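Local coordinates for protein putrescine aminotransferase (Halomonas elongata DSM 2581, PDB 6GWI) that probably transfers amino groups from amines such as putrescine to keto acceptors, using pyridoxal-5'-phosphate as cofactor, as a class-III aminotransferase, at residues Met376-Leu381 with Thr418-Pro423. Residues are numbered along the deposited sequence; the frame is centred on the assembly and turned at random.
Sequences MGALEL and TMIISP
Strands 376-381 and 418-421 pair antiparallel, Gly377 with Ile421 and Leu379 with Met419, as the two central strands of the four-stranded sheet in the C-terminal part of this class-III aminotransferase, buried between strands 367-373 and 413-415. Each hydrogen-bonded pair is closed by two backbone bonds; in one, Leu379 N reaches Met419 O at 2.9 Å. Glycine suits position 377 because a CB there would press on Ile421 CG1, which now lies 3.8 Å from Gly377 N. Helix 342-359 lays Trp358 against Leu379 and Ile421, apolar residues that suit this buried face, having no polar group to satisfy. Met419 carries CG beside its own backbone N (chi1 -49°), which puts CG 4.1 Å from Leu381 CG; further bends at chi2 and chi3 leave SD 4.0 Å from Leu381 CD1. On the other face, the small Ala378 sets CB 4.0 Å from Thr418 CG2. Beside it Thr418 OG1 donates to Glu380 OE1 at 2.8 Å, meeting the carboxylate on its syn side but 29° out of plane. Arg390 forms a salt bridge to the same oxygen, while Arg371 makes a salt bridge and Tyr184 a hydrogen bond to OE2. An alanine in place of Glu380 would probably cost Arg371 and Arg390 this buried carboxylate and Thr418 OG1 this acceptor. Two arginines beside it probably favour the ionised form, and partners on both oxygens are likely to fix its rotation.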
ATOM      1  N   MET B 376     -16.565 -19.116   5.581  1.00 30.84           N
ATOM      2  CA  MET B 376     -16.968 -18.378   4.391  1.00 24.98           C
ATOM      3  C   MET B 376     -18.207 -19.065   3.837  1.00 24.51           C
ATOM      4  O   MET B 376     -18.220 -20.291   3.690  1.00 29.91           O
ATOM      5  CB  MET B 376     -15.862 -18.351   3.332  1.00 26.09           C
ATOM      6  CG  MET B 376     -16.202 -17.521   2.091  1.00 31.70           C
ATOM      7  SD  MET B 376     -14.968 -17.622   0.770  1.00 36.46           S
ATOM      8  CE  MET B 376     -13.480 -17.118   1.629  1.00 34.94           C
ATOM      9  N   GLY B 377     -19.240 -18.286   3.529  1.00 31.37           N
ATOM     10  CA  GLY B 377     -20.477 -18.850   3.034  1.00 30.47           C
ATOM     11  C   GLY B 377     -21.102 -17.951   1.988  1.00 35.07           C
ATOM     12  O   GLY B 377     -20.814 -16.755   1.908  1.00 36.24           O
ATOM     13  N   ALA B 378     -21.968 -18.557   1.179  1.00 31.91           N
ATOM     14  CA  ALA B 378     -22.659 -17.824   0.129  1.00 25.75           C
ATOM     15  C   ALA B 378     -24.030 -18.433  -0.120  1.00 24.97           C
ATOM     16  O   ALA B 378     -24.244 -19.631   0.081  1.00 35.84           O
ATOM     17  CB  ALA B 378     -21.847 -17.817  -1.172  1.00 24.40           C
ATOM     18  N   LEU B 379     -24.958 -17.581  -0.558  1.00 27.13           N
ATOM     19  CA  LEU B 379     -26.266 -17.997  -1.040  1.00 43.05           C
ATOM     20  C   LEU B 379     -26.465 -17.495  -2.465  1.00 44.34           C
ATOM     21  O   LEU B 379     -26.018 -16.397  -2.814  1.00 42.05           O
ATOM     22  CB  LEU B 379     -27.404 -17.448  -0.174  1.00 51.69           C
ATOM     23  CG  LEU B 379     -27.374 -17.677   1.335  1.00 48.68           C
ATOM     24  CD1 LEU B 379     -28.475 -16.858   1.992  1.00 46.02           C
ATOM     25  CD2 LEU B 379     -27.525 -19.155   1.672  1.00 46.53           C
ATOM     26  N   GLU B 380     -27.139 -18.299  -3.282  1.00 30.50           N
ATOM     27  CA  GLU B 380     -27.491 -17.928  -4.649  1.00 42.53           C
ATOM     28  C   GLU B 380     -28.991 -17.657  -4.677  1.00 39.88           C
ATOM     29  O   GLU B 380     -29.796 -18.571  -4.466  1.00 48.63           O
ATOM     30  CB  GLU B 380     -27.112 -19.029  -5.637  1.00 34.88           C
ATOM     31  CG  GLU B 380     -25.626 -19.363  -5.691  1.00 31.47           C
ATOM     32  CD  GLU B 380     -24.786 -18.256  -6.304  1.00 34.04           C
ATOM     33  OE1 GLU B 380     -25.338 -17.183  -6.620  1.00 35.99           O
ATOM     34  OE2 GLU B 380     -23.568 -18.464  -6.478  1.00 36.05           O
ATOM     35  N   LEU B 381     -29.365 -16.406  -4.932  1.00 36.93           N
ATOM     36  CA  LEU B 381     -30.772 -16.042  -5.029  1.00 51.07           C
ATOM     37  C   LEU B 381     -31.276 -16.327  -6.438  1.00 32.46           C
ATOM     38  O   LEU B 381     -30.626 -15.965  -7.425  1.00 35.28           O
ATOM     39  CB  LEU B 381     -30.965 -14.569  -4.673  1.00 67.65           C
ATOM     40  CG  LEU B 381     -30.412 -14.119  -3.315  1.00 73.26           C
ATOM     41  CD1 LEU B 381     -30.810 -12.675  -3.032  1.00 73.81           C
ATOM     42  CD2 LEU B 381     -30.870 -15.032  -2.185  1.00 78.96           C
ATOM     43  N   THR B 418     -25.549 -12.928  -5.502  1.00 37.12           N
ATOM     44  CA  THR B 418     -24.913 -13.847  -4.567  1.00 37.94           C
ATOM     45  C   THR B 418     -24.708 -13.131  -3.237  1.00 26.60           C
ATOM     46  O   THR B 418     -24.073 -12.074  -3.194  1.00 26.83           O
ATOM     47  CB  THR B 418     -23.572 -14.345  -5.110  1.00 39.18           C
ATOM     48  OG1 THR B 418     -23.764 -14.922  -6.407  1.00 43.43           O
ATOM     49  CG2 THR B 418     -22.955 -15.380  -4.172  1.00 33.72           C
ATOM     50  N   MET B 419     -25.252 -13.696  -2.164  1.00 35.08           N
ATOM     51  CA  MET B 419     -25.012 -13.190  -0.818  1.00 32.81           C
ATOM     52  C   MET B 419     -23.788 -13.888  -0.238  1.00 31.57           C
ATOM     53  O   MET B 419     -23.562 -15.070  -0.503  1.00 32.85           O
ATOM     54  CB  MET B 419     -26.230 -13.430   0.074  1.00 36.02           C
ATOM     55  CG  MET B 419     -27.558 -12.981  -0.534  1.00 38.15           C
ATOM     56  SD  MET B 419     -27.571 -11.272  -1.114  1.00 34.77           S
ATOM     57  CE  MET B 419     -27.281 -10.378   0.411  1.00 29.65           C
ATOM     58  N   ILE B 420     -22.984 -13.152   0.532  1.00 30.57           N
ATOM     59  CA  ILE B 420     -21.736 -13.681   1.072  1.00 32.59           C
ATOM     60  C   ILE B 420     -21.587 -13.275   2.533  1.00 27.88           C
ATOM     61  O   ILE B 420     -22.003 -12.186   2.942  1.00 28.67           O
ATOM     62  CB  ILE B 420     -20.507 -13.208   0.255  1.00 37.21           C
ATOM     63  CG1 ILE B 420     -20.416 -11.679   0.257  1.00 47.38           C
ATOM     64  CG2 ILE B 420     -20.574 -13.744  -1.172  1.00 38.55           C
ATOM     65  CD1 ILE B 420     -19.152 -11.134  -0.378  1.00 50.05           C
ATOM     66  N   ILE B 421     -20.974 -14.161   3.321  1.00 29.57           N
ATOM     67  CA  ILE B 421     -20.634 -13.870   4.707  1.00 26.30           C
ATOM     68  C   ILE B 421     -19.205 -14.329   4.964  1.00 25.33           C
ATOM     69  O   ILE B 421     -18.702 -15.253   4.319  1.00 27.41           O
ATOM     70  CB  ILE B 421     -21.598 -14.542   5.714  1.00 37.11           C
ATOM     71  CG1 ILE B 421     -21.636 -16.058   5.508  1.00 39.01           C
ATOM     72  CG2 ILE B 421     -22.992 -13.948   5.586  1.00 27.25           C
ATOM     73  CD1 ILE B 421     -22.202 -16.812   6.689  1.00 36.88           C
ATOM     74  N   SER B 422     -18.556 -13.673   5.922  1.00 27.61           N
ATOM     75  CA  SER B 422     -17.190 -13.974   6.335  1.00 22.29           C
ATOM     76  C   SER B 422     -17.012 -13.468   7.764  1.00 20.48           C
ATOM     77  O   SER B 422     -16.274 -12.500   7.991  1.00 20.28           O
ATOM     78  CB  SER B 422     -16.179 -13.326   5.387  1.00 26.06           C
ATOM     79  OG  SER B 422     -14.849 -13.521   5.837  1.00 37.94           O
ATOM     80  N   PRO B 423     -17.678 -14.075   8.742  1.00 22.13           N
ATOM     81  CA  PRO B 423     -17.709 -13.498  10.095  1.00 31.46           C
ATOM     82  C   PRO B 423     -16.385 -13.688  10.810  1.00 39.41           C
ATOM     83  O   PRO B 423     -15.526 -14.459  10.354  1.00 27.59           O
ATOM     84  CB  PRO B 423     -18.835 -14.280  10.790  1.00 25.36           C
ATOM     85  CG  PRO B 423     -18.935 -15.565  10.035  1.00 28.80           C
ATOM     86  CD  PRO B 423     -18.552 -15.256   8.614  1.00 26.59           C
TER